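Local structure of extracellular ligand-binding receptor (Desulfohalobium retbaense DSM 5692, 5ERE) at residues Q52-L57 with A65-C70; L81-D86 with P102-R107; F323-L328 with L557-G562. The protein probably senses extracellular small molecules, binding ketoleucine in a periplasmic-binding-protein module that is joined to a tandem PAS sensor region. All blocks are in the same frame, centred on the assembly; numbering follows the deposited sequence.

Contact 1 (Q52-L57 with A65-C70); sequences QAFQDL and AAVVSC
Val67, on the central strand of a five-stranded parallel sheet, packs against Phe54 and Leu57 of the helix that covers it. Helix 47-60 is the connection of a beta-alpha-beta crossover running from strand 37-42 over strand 3-8 to strand 64-70, within a Rossmann-like lobe of the periplasmic-binding-protein module. One polar pair lies within the helix, away from the strand: Gln52 NE2 donates to Asp56 OD1 one turn on (3.3 Å), reaching it from above the carboxylate plane. The contact itself is apolar and buried, and the two methyls of Val67 carry the whole strand side of it. Phe54 presents the CD1-CE1 edge of its ring rather than a face: CG1 of Val67 lies in the ring plane, and CE1 of Phe54 stands 3.9 Å from Val67 CG2. With CG anti to the backbone N (chi1 174°), this edge swings toward the strand although CB does not point there. Beyond the contact, the same ring rests on Ile78 and Leu81 of helix 72-84. Leu57 meets Val67 tip to tip, its CD2 touching both methyls, 3.9 Å from CG2 and 4.0 Å from CG1.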
loop_
_atom_site.group_PDB
_atom_site.type_symbol
_atom_site.label_atom_id
_atom_site.label_comp_id
_atom_site.label_asym_id
_atom_site.label_seq_id
_atom_site.Cartn_x
_atom_site.Cartn_y
_atom_site.Cartn_z
ATOM N N GLN A 52 15.401 1.259 -31.372
ATOM C CA GLN A 52 15.291 1.268 -32.828
ATOM C C GLN A 52 13.883 1.621 -33.315
ATOM O O GLN A 52 13.739 2.453 -34.208
ATOM C CB GLN A 52 15.704 -0.093 -33.397
ATOM C CG GLN A 52 15.957 -0.084 -34.888
ATOM C CD GLN A 52 17.194 0.695 -35.256
ATOM O OE1 GLN A 52 18.309 0.283 -34.938
ATOM N NE2 GLN A 52 17.008 1.833 -35.923
ATOM N N ALA A 53 12.845 1.003 -32.746
ATOM C CA ALA A 53 11.461 1.381 -33.105
ATOM C C ALA A 53 11.207 2.870 -32.866
ATOM O O ALA A 53 10.645 3.559 -33.717
ATOM C CB ALA A 53 10.436 0.538 -32.323
ATOM N N PHE A 54 11.631 3.376 -31.710
ATOM C CA PHE A 54 11.486 4.797 -31.425
ATOM C C PHE A 54 12.201 5.680 -32.465
ATOM O O PHE A 54 11.580 6.577 -33.052
ATOM C CB PHE A 54 12.015 5.123 -30.025
ATOM C CG PHE A 54 12.033 6.596 -29.716
ATOM C CD1 PHE A 54 10.857 7.270 -29.417
ATOM C CD2 PHE A 54 13.226 7.312 -29.737
ATOM C CE1 PHE A 54 10.884 8.630 -29.143
ATOM C CE2 PHE A 54 13.257 8.661 -29.462
ATOM C CZ PHE A 54 12.091 9.327 -29.164
ATOM N N GLN A 55 13.494 5.433 -32.687
ATOM C CA GLN A 55 14.280 6.243 -33.621
ATOM C C GLN A 55 13.665 6.209 -35.030
ATOM O O GLN A 55 13.581 7.240 -35.709
ATOM C CB GLN A 55 15.738 5.763 -33.662
ATOM C CG GLN A 55 16.537 5.950 -32.353
ATOM C CD GLN A 55 16.812 7.416 -32.017
ATOM O OE1 GLN A 55 16.455 8.316 -32.782
ATOM N NE2 GLN A 55 17.458 7.659 -30.867
ATOM N N ASP A 56 13.226 5.026 -35.453
ATOM C CA ASP A 56 12.584 4.851 -36.751
ATOM C C ASP A 56 11.285 5.634 -36.799
ATOM O O ASP A 56 10.968 6.320 -37.779
ATOM C CB ASP A 56 12.315 3.362 -37.029
ATOM C CG ASP A 56 13.593 2.570 -37.331
ATOM O OD1 ASP A 56 14.612 3.187 -37.707
ATOM O OD2 ASP A 56 13.577 1.323 -37.206
ATOM N N LEU A 57 10.530 5.531 -35.719
ATOM C CA LEU A 57 9.293 6.266 -35.597
ATOM C C LEU A 57 9.518 7.783 -35.720
ATOM O O LEU A 57 8.749 8.469 -36.380
ATOM C CB LEU A 57 8.638 5.904 -34.269
ATOM C CG LEU A 57 7.374 6.632 -33.863
ATOM C CD1 LEU A 57 6.248 6.345 -34.846
ATOM C CD2 LEU A 57 7.031 6.184 -32.444
ATOM N N ALA A 65 2.760 13.752 -32.300
ATOM C CA ALA A 65 2.285 14.398 -31.075
ATOM C C ALA A 65 2.794 13.723 -29.789
ATOM O O ALA A 65 2.966 14.386 -28.755
ATOM C CB ALA A 65 0.773 14.416 -31.075
ATOM N N ALA A 66 3.002 12.403 -29.852
ATOM C CA ALA A 66 3.427 11.621 -28.698
ATOM C C ALA A 66 3.914 10.232 -29.072
ATOM O O ALA A 66 3.614 9.709 -30.145
ATOM C CB ALA A 66 2.317 11.462 -27.708
ATOM N N VAL A 67 4.623 9.637 -28.126
ATOM C CA VAL A 67 5.078 8.247 -28.220
ATOM C C VAL A 67 4.657 7.539 -26.971
ATOM O O VAL A 67 4.940 7.996 -25.878
ATOM C CB VAL A 67 6.613 8.141 -28.377
ATOM C CG1 VAL A 67 7.053 6.655 -28.451
ATOM C CG2 VAL A 67 7.014 8.810 -29.613
ATOM N N VAL A 68 3.954 6.426 -27.152
ATOM C CA VAL A 68 3.567 5.559 -26.072
ATOM C C VAL A 68 4.429 4.294 -26.174
ATOM O O VAL A 68 4.595 3.756 -27.265
ATOM C CB VAL A 68 2.068 5.215 -26.164
ATOM C CG1 VAL A 68 1.635 4.382 -25.002
ATOM C CG2 VAL A 68 1.261 6.557 -26.200
ATOM N N SER A 69 4.988 3.855 -25.061
ATOM C CA SER A 69 5.726 2.597 -25.046
ATOM C C SER A 69 5.224 1.674 -23.974
ATOM O O SER A 69 4.999 2.098 -22.854
ATOM C CB SER A 69 7.218 2.864 -24.847
ATOM O OG SER A 69 7.449 3.479 -23.600
ATOM N N CYS A 70 5.069 0.401 -24.332
ATOM C CA CYS A 70 4.798 -0.647 -23.372
ATOM C C CYS A 70 6.122 -1.281 -22.902
ATOM O O CYS A 70 7.005 -1.463 -23.713
ATOM C CB CYS A 70 3.903 -1.723 -23.980
ATOM S SG CYS A 70 3.826 -3.163 -22.871
#

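Contact 2 (L81-D86 with P102-R107). With EDO (1,2-ethanediol), chain G.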
loop_
_atom_site.group_PDB
_atom_site.type_symbol
_atom_site.label_atom_id
_atom_site.label_comp_id
_atom_site.label_asym_id
_atom_site.label_seq_id
_atom_site.Cartn_x
_atom_site.Cartn_y
_atom_site.Cartn_z
ATOM N N LEU A 81 15.491 9.689 -24.334
ATOM C CA LEU A 81 15.525 9.988 -25.757
ATOM C C LEU A 81 14.362 10.882 -26.162
ATOM O O LEU A 81 14.557 11.864 -26.866
ATOM C CB LEU A 81 15.505 8.688 -26.572
ATOM C CG LEU A 81 16.652 7.737 -26.232
ATOM C CD1 LEU A 81 16.605 6.438 -27.061
ATOM C CD2 LEU A 81 17.960 8.428 -26.463
ATOM N N ALA A 82 13.155 10.541 -25.722
ATOM C CA ALA A 82 12.005 11.387 -26.000
ATOM C C ALA A 82 12.225 12.768 -25.406
ATOM O O ALA A 82 11.851 13.771 -26.012
ATOM C CB ALA A 82 10.735 10.768 -25.447
ATOM N N ALA A 83 12.822 12.814 -24.218
ATOM C CA ALA A 83 13.055 14.085 -23.545
ATOM C C ALA A 83 13.966 14.973 -24.392
ATOM O O ALA A 83 13.620 16.111 -24.659
ATOM C CB ALA A 83 13.653 13.865 -22.174
ATOM N N GLU A 84 15.102 14.425 -24.825
ATOM C CA GLU A 84 16.084 15.139 -25.651
ATOM C C GLU A 84 15.490 15.641 -26.969
ATOM O O GLU A 84 15.840 16.724 -27.430
ATOM C CB GLU A 84 17.297 14.222 -25.923
ATOM C CG GLU A 84 18.126 14.505 -27.183
ATOM C CD GLU A 84 18.880 15.825 -27.137
ATOM O OE1 GLU A 84 18.776 16.550 -26.124
ATOM O OE2 GLU A 84 19.589 16.136 -28.117
ATOM N N LYS A 85 14.602 14.861 -27.576
ATOM C CA LYS A 85 13.991 15.268 -28.842
ATOM C C LYS A 85 12.713 16.064 -28.627
ATOM O O LYS A 85 12.036 16.436 -29.585
ATOM C CB LYS A 85 13.704 14.043 -29.709
ATOM C CG LYS A 85 14.950 13.245 -30.048
ATOM C CD LYS A 85 14.681 12.180 -31.100
ATOM C CE LYS A 85 15.967 11.433 -31.467
ATOM N NZ LYS A 85 16.907 12.286 -32.246
ATOM N N ASP A 86 12.400 16.311 -27.360
ATOM C CA ASP A 86 11.189 17.017 -26.947
ATOM C C ASP A 86 9.913 16.444 -27.577
ATOM O O ASP A 86 9.133 17.151 -28.225
ATOM C CB ASP A 86 11.329 18.506 -27.265
ATOM C CG ASP A 86 10.593 19.384 -26.264
ATOM O OD1 ASP A 86 10.536 19.019 -25.056
ATOM O OD2 ASP A 86 10.070 20.439 -26.689
ATOM N N PRO A 102 13.225 15.286 -15.111
ATOM C CA PRO A 102 11.966 15.655 -14.480
ATOM C C PRO A 102 11.037 16.388 -15.471
ATOM O O PRO A 102 11.483 17.093 -16.368
ATOM C CB PRO A 102 12.412 16.552 -13.316
ATOM C CG PRO A 102 13.850 16.256 -13.114
ATOM C CD PRO A 102 14.384 15.902 -14.442
ATOM N N GLY A 103 9.740 16.146 -15.336
ATOM C CA GLY A 103 8.765 16.731 -16.236
ATOM C C GLY A 103 8.637 16.009 -17.561
ATOM O O GLY A 103 8.085 16.547 -18.513
ATOM N N HIS A 104 9.138 14.783 -17.636
ATOM C CA HIS A 104 9.080 14.027 -18.884
ATOM C C HIS A 104 8.607 12.649 -18.556
ATOM O O HIS A 104 8.978 12.075 -17.504
ATOM C CB HIS A 104 10.431 13.986 -19.612
ATOM C CG HIS A 104 10.870 15.327 -20.136
ATOM N ND1 HIS A 104 10.646 15.726 -21.436
ATOM C CD2 HIS A 104 11.495 16.359 -19.525
ATOM C CE1 HIS A 104 11.118 16.950 -21.605
ATOM N NE2 HIS A 104 11.641 17.355 -20.463
ATOM N N THR A 105 7.766 12.157 -19.463
ATOM C CA THR A 105 7.135 10.852 -19.369
ATOM C C THR A 105 6.033 10.817 -18.330
ATOM O O THR A 105 6.265 10.935 -17.135
ATOM C CB THR A 105 8.139 9.711 -19.035
ATOM O OG1 THR A 105 9.154 9.660 -20.043
ATOM C CG2 THR A 105 7.388 8.373 -19.004
ATOM N N ILE A 106 4.820 10.622 -18.808
ATOM C CA ILE A 106 3.726 10.347 -17.933
ATOM C C ILE A 106 3.631 8.829 -17.852
ATOM O O ILE A 106 3.801 8.162 -18.848
ATOM C CB ILE A 106 2.413 10.946 -18.473
ATOM C CG1 ILE A 106 2.433 12.477 -18.337
ATOM C CG2 ILE A 106 1.175 10.329 -17.781
ATOM C CD1 ILE A 106 2.293 12.997 -16.907
ATOM N N ARG A 107 3.349 8.314 -16.671
ATOM C CA ARG A 107 3.240 6.870 -16.486
ATOM C C ARG A 107 1.899 6.447 -15.883
ATOM O O ARG A 107 1.522 6.895 -14.802
ATOM C CB ARG A 107 4.361 6.370 -15.598
ATOM C CG ARG A 107 4.112 4.929 -15.210
ATOM C CD ARG A 107 5.319 4.290 -14.597
ATOM N NE ARG A 107 5.723 4.877 -13.327
ATOM C CZ ARG A 107 6.454 4.244 -12.416
ATOM N NH1 ARG A 107 6.830 2.972 -12.625
ATOM N NH2 ARG A 107 6.785 4.869 -11.285
HETATM C C1 EDO G . 9.297 2.639 -8.805
HETATM O O1 EDO G . 9.209 1.469 -7.979
HETATM C C2 EDO G . 9.937 2.206 -10.109
HETATM O O2 EDO G . 9.237 2.784 -11.215
#
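The O2 hydroxyl of a 1,2-ethanediol, probably taken from the crystallisation liquor, is held by both terminal nitrogens of Arg107: NH1 donates over 2.8 Å, while the bond from NH2 is long and weak at 3.2 Å. O2 lies at the guanidinium edge, near its plane; a bend at chi3 turns the end of the arginine chain. NE makes a salt bridge to Asp303, and NH1 also donates to the carbonyl of Ser94, which ties Arg107 to a residue of the ketoleucine pocket.

Across the contact itself the touching residues are Ala83, Asp86 and His104. The methyl of Ala83 sits over one face of the imidazole of His104 in a CH-pi contact, CB 3.8 Å from the ring centroid and 22° off the normal. It is displaced toward the rim, on the side of CG and ND1. His104 ND1 also lies 3.6 Å from Ala83 CA, so the ring lies against the helix backbone as well as the methyl. Asp86 approaches the ring edge instead, with OD1 4.1 Å from CE1 of His104 and the carboxylate plane turned 59° from the imidazole. This is proximity without a bond, though the carboxylate would tend to favour a protonated ring. Asp86 gets there through the Schellman motif that ends the helix: its phi is positive, and its N bonds back to the carbonyl of Ala83.

The contact thus joins the C-terminal end of helix 72-84 to the loop entering edge strand 106-107, which pairs with strand 88-92, while helix 277-284 flanks both segments through Pro277 on Asp86 and Phe281 on Ile106.

Contact 3 (F323-L328 with L557-G562). With EDO (1,2-ethanediol), chain H.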
loop_
_atom_site.group_PDB
_atom_site.type_symbol
_atom_site.label_atom_id
_atom_site.label_comp_id
_atom_site.label_asym_id
_atom_site.label_seq_id
_atom_site.Cartn_x
_atom_site.Cartn_y
_atom_site.Cartn_z
ATOM N N PHE A 323 -8.999 -13.417 2.230
ATOM C CA PHE A 323 -8.159 -13.397 3.424
ATOM C C PHE A 323 -7.607 -12.017 3.785
ATOM O O PHE A 323 -7.325 -11.745 4.941
ATOM C CB PHE A 323 -6.997 -14.391 3.265
ATOM C CG PHE A 323 -5.928 -13.970 2.304
ATOM C CD1 PHE A 323 -4.983 -13.019 2.655
ATOM C CD2 PHE A 323 -5.815 -14.588 1.073
ATOM C CE1 PHE A 323 -3.983 -12.654 1.772
ATOM C CE2 PHE A 323 -4.815 -14.232 0.195
ATOM C CZ PHE A 323 -3.897 -13.258 0.546
ATOM N N GLN A 324 -7.494 -11.135 2.807
ATOM C CA GLN A 324 -6.768 -9.887 3.042
ATOM C C GLN A 324 -7.437 -8.946 4.027
ATOM O O GLN A 324 -6.762 -8.134 4.647
ATOM C CB GLN A 324 -6.560 -9.162 1.753
ATOM C CG GLN A 324 -7.837 -8.658 1.113
ATOM C CD GLN A 324 -7.597 -8.403 -0.321
ATOM O OE1 GLN A 324 -6.775 -7.558 -0.675
ATOM N NE2 GLN A 324 -8.251 -9.181 -1.180
ATOM N N PHE A 325 -8.759 -9.029 4.170
ATOM C CA PHE A 325 -9.474 -8.028 4.968
ATOM C C PHE A 325 -9.310 -8.341 6.445
ATOM O O PHE A 325 -8.897 -7.473 7.214
ATOM C CB PHE A 325 -10.946 -7.939 4.512
ATOM C CG PHE A 325 -11.059 -7.622 3.051
ATOM C CD1 PHE A 325 -10.678 -6.376 2.583
ATOM C CD2 PHE A 325 -11.464 -8.578 2.134
ATOM C CE1 PHE A 325 -10.699 -6.090 1.221
ATOM C CE2 PHE A 325 -11.509 -8.281 0.774
ATOM C CZ PHE A 325 -11.111 -7.048 0.320
ATOM N N PRO A 326 -9.562 -9.600 6.844
ATOM C CA PRO A 326 -9.226 -9.916 8.232
ATOM C C PRO A 326 -7.739 -9.841 8.489
ATOM O O PRO A 326 -7.322 -9.468 9.577
ATOM C CB PRO A 326 -9.762 -11.357 8.423
ATOM C CG PRO A 326 -10.062 -11.872 7.021
ATOM C CD PRO A 326 -10.432 -10.624 6.236
HETATM N N MSE A 327 -6.927 -10.207 7.512
HETATM C CA MSE A 327 -5.479 -10.045 7.673
HETATM C C MSE A 327 -5.052 -8.592 8.006
HETATM O O MSE A 327 -4.284 -8.309 8.935
HETATM C CB MSE A 327 -4.801 -10.454 6.387
HETATM C CG MSE A 327 -3.283 -10.448 6.485
HETATM SE SE MSE A 327 -2.457 -10.560 4.746
HETATM C CE MSE A 327 -2.995 -8.813 4.050
ATOM N N LEU A 328 -5.537 -7.655 7.212
ATOM C CA LEU A 328 -5.126 -6.268 7.421
ATOM C C LEU A 328 -5.616 -5.795 8.794
ATOM O O LEU A 328 -4.885 -5.149 9.524
ATOM C CB LEU A 328 -5.665 -5.360 6.295
ATOM C CG LEU A 328 -4.935 -5.462 4.948
ATOM C CD1 LEU A 328 -5.685 -4.653 3.848
ATOM C CD2 LEU A 328 -3.510 -4.941 5.069
ATOM N N LEU A 557 -11.631 -1.347 16.870
ATOM C CA LEU A 557 -10.842 -1.170 15.675
ATOM C C LEU A 557 -11.601 -1.839 14.570
ATOM O O LEU A 557 -11.775 -3.067 14.583
ATOM C CB LEU A 557 -9.439 -1.788 15.847
ATOM C CG LEU A 557 -8.424 -1.598 14.720
ATOM C CD1 LEU A 557 -7.884 -0.151 14.715
ATOM C CD2 LEU A 557 -7.279 -2.611 14.889
ATOM N N ALA A 558 -12.090 -1.034 13.628
ATOM C CA ALA A 558 -12.972 -1.536 12.576
ATOM C C ALA A 558 -12.373 -1.281 11.218
ATOM O O ALA A 558 -11.795 -0.212 10.954
ATOM C CB ALA A 558 -14.313 -0.896 12.668
ATOM N N LEU A 559 -12.552 -2.266 10.358
ATOM C CA LEU A 559 -12.158 -2.208 8.961
ATOM C C LEU A 559 -13.377 -2.365 8.087
ATOM O O LEU A 559 -14.134 -3.314 8.272
ATOM C CB LEU A 559 -11.144 -3.305 8.636
ATOM C CG LEU A 559 -10.602 -3.291 7.203
ATOM C CD1 LEU A 559 -9.225 -3.970 7.224
ATOM C CD2 LEU A 559 -11.508 -3.980 6.184
ATOM N N THR A 560 -13.542 -1.451 7.127
ATOM C CA THR A 560 -14.590 -1.529 6.133
ATOM C C THR A 560 -14.063 -1.599 4.702
ATOM O O THR A 560 -13.002 -1.077 4.371
ATOM C CB THR A 560 -15.551 -0.314 6.218
ATOM O OG1 THR A 560 -14.793 0.893 6.104
ATOM C CG2 THR A 560 -16.299 -0.295 7.529
ATOM N N TYR A 561 -14.835 -2.261 3.852
ATOM C CA TYR A 561 -14.479 -2.448 2.459
ATOM C C TYR A 561 -15.757 -2.715 1.676
ATOM O O TYR A 561 -16.792 -3.088 2.268
ATOM C CB TYR A 561 -13.452 -3.592 2.291
ATOM C CG TYR A 561 -13.934 -4.966 2.674
ATOM C CD1 TYR A 561 -13.963 -5.375 4.003
ATOM C CD2 TYR A 561 -14.363 -5.866 1.708
ATOM C CE1 TYR A 561 -14.415 -6.644 4.351
ATOM C CE2 TYR A 561 -14.812 -7.133 2.057
ATOM C CZ TYR A 561 -14.839 -7.508 3.376
ATOM O OH TYR A 561 -15.300 -8.778 3.716
ATOM N N GLY A 562 -15.674 -2.528 0.358
ATOM C CA GLY A 562 -16.819 -2.633 -0.543
ATOM C C GLY A 562 -17.688 -3.856 -0.314
ATOM O O GLY A 562 -17.654 -4.827 -1.071
HETATM C C1 EDO H . -9.341 -16.461 -0.731
HETATM O O1 EDO H . -9.166 -16.084 0.635
HETATM C C2 EDO H . -10.807 -16.581 -1.133
HETATM O O2 EDO H . -10.872 -16.981 -2.508
#
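Phe325 and Leu328, in the first turns of helix 324-357, pack against Leu559 and Tyr561 of the last strand of the chain. Helix and strand run nearly antiparallel, 153° between their short axes and 9.1 Å apart at closest. Phe323 faces elsewhere: its N makes a weak bond to O1 of a 1,2-ethanediol, and the selenium of selenomethionine Met327 lies in its ring plane. Gln324 places CG over the centre of the Phe325 ring, 3.5 Å above the plane, and its amide is held by Phe310 N and Ala321 O. On the other face of that ring lies Tyr561, in a face-to-face stack with centroids 3.7 Å apart and planes within 2° of parallel. Tyr561 CG stands between its backbone N and carbonyl carbon; this chi1 of 64° brings the ring over the phenylalanine, and chi2 turns it parallel. CB of Phe325 also makes a CH-pi contact over the tyrosine face, and Phe325 O is 3.5 Å from Leu559 CD1. Leu328 CB lies 3.9 Å from Leu559 CD1. Strand 553-561 is the middle strand of a five-stranded antiparallel sheet, probably that of the second PAS-like domain of the tandem sensor. Cohesion here comes from ring overlap and apolar packing, with Phe325 sandwiched between a glutamine chain and a phenol ring that fix its tilt.

Contacts 1 and 2 are neighbours in one lobe of the periplasmic-binding-protein module, their centres 12 Å apart, and both reach the same parallel sheet. They follow in series along the chain: strand 64-70 of contact 1 leads directly into helix 72-84, whose end forms contact 2. They touch at several points, among them Phe54 CZ, 3.8 Å from Ala82 CA. Contact 3 stands apart, its centre 43 Å from that of contact 1 and 40 Å from that of contact 2. The nearest ends of its segments are 229 residues apart in sequence, and it ties the C-terminal antiparallel sheet to the first turns of the long helix 324-357.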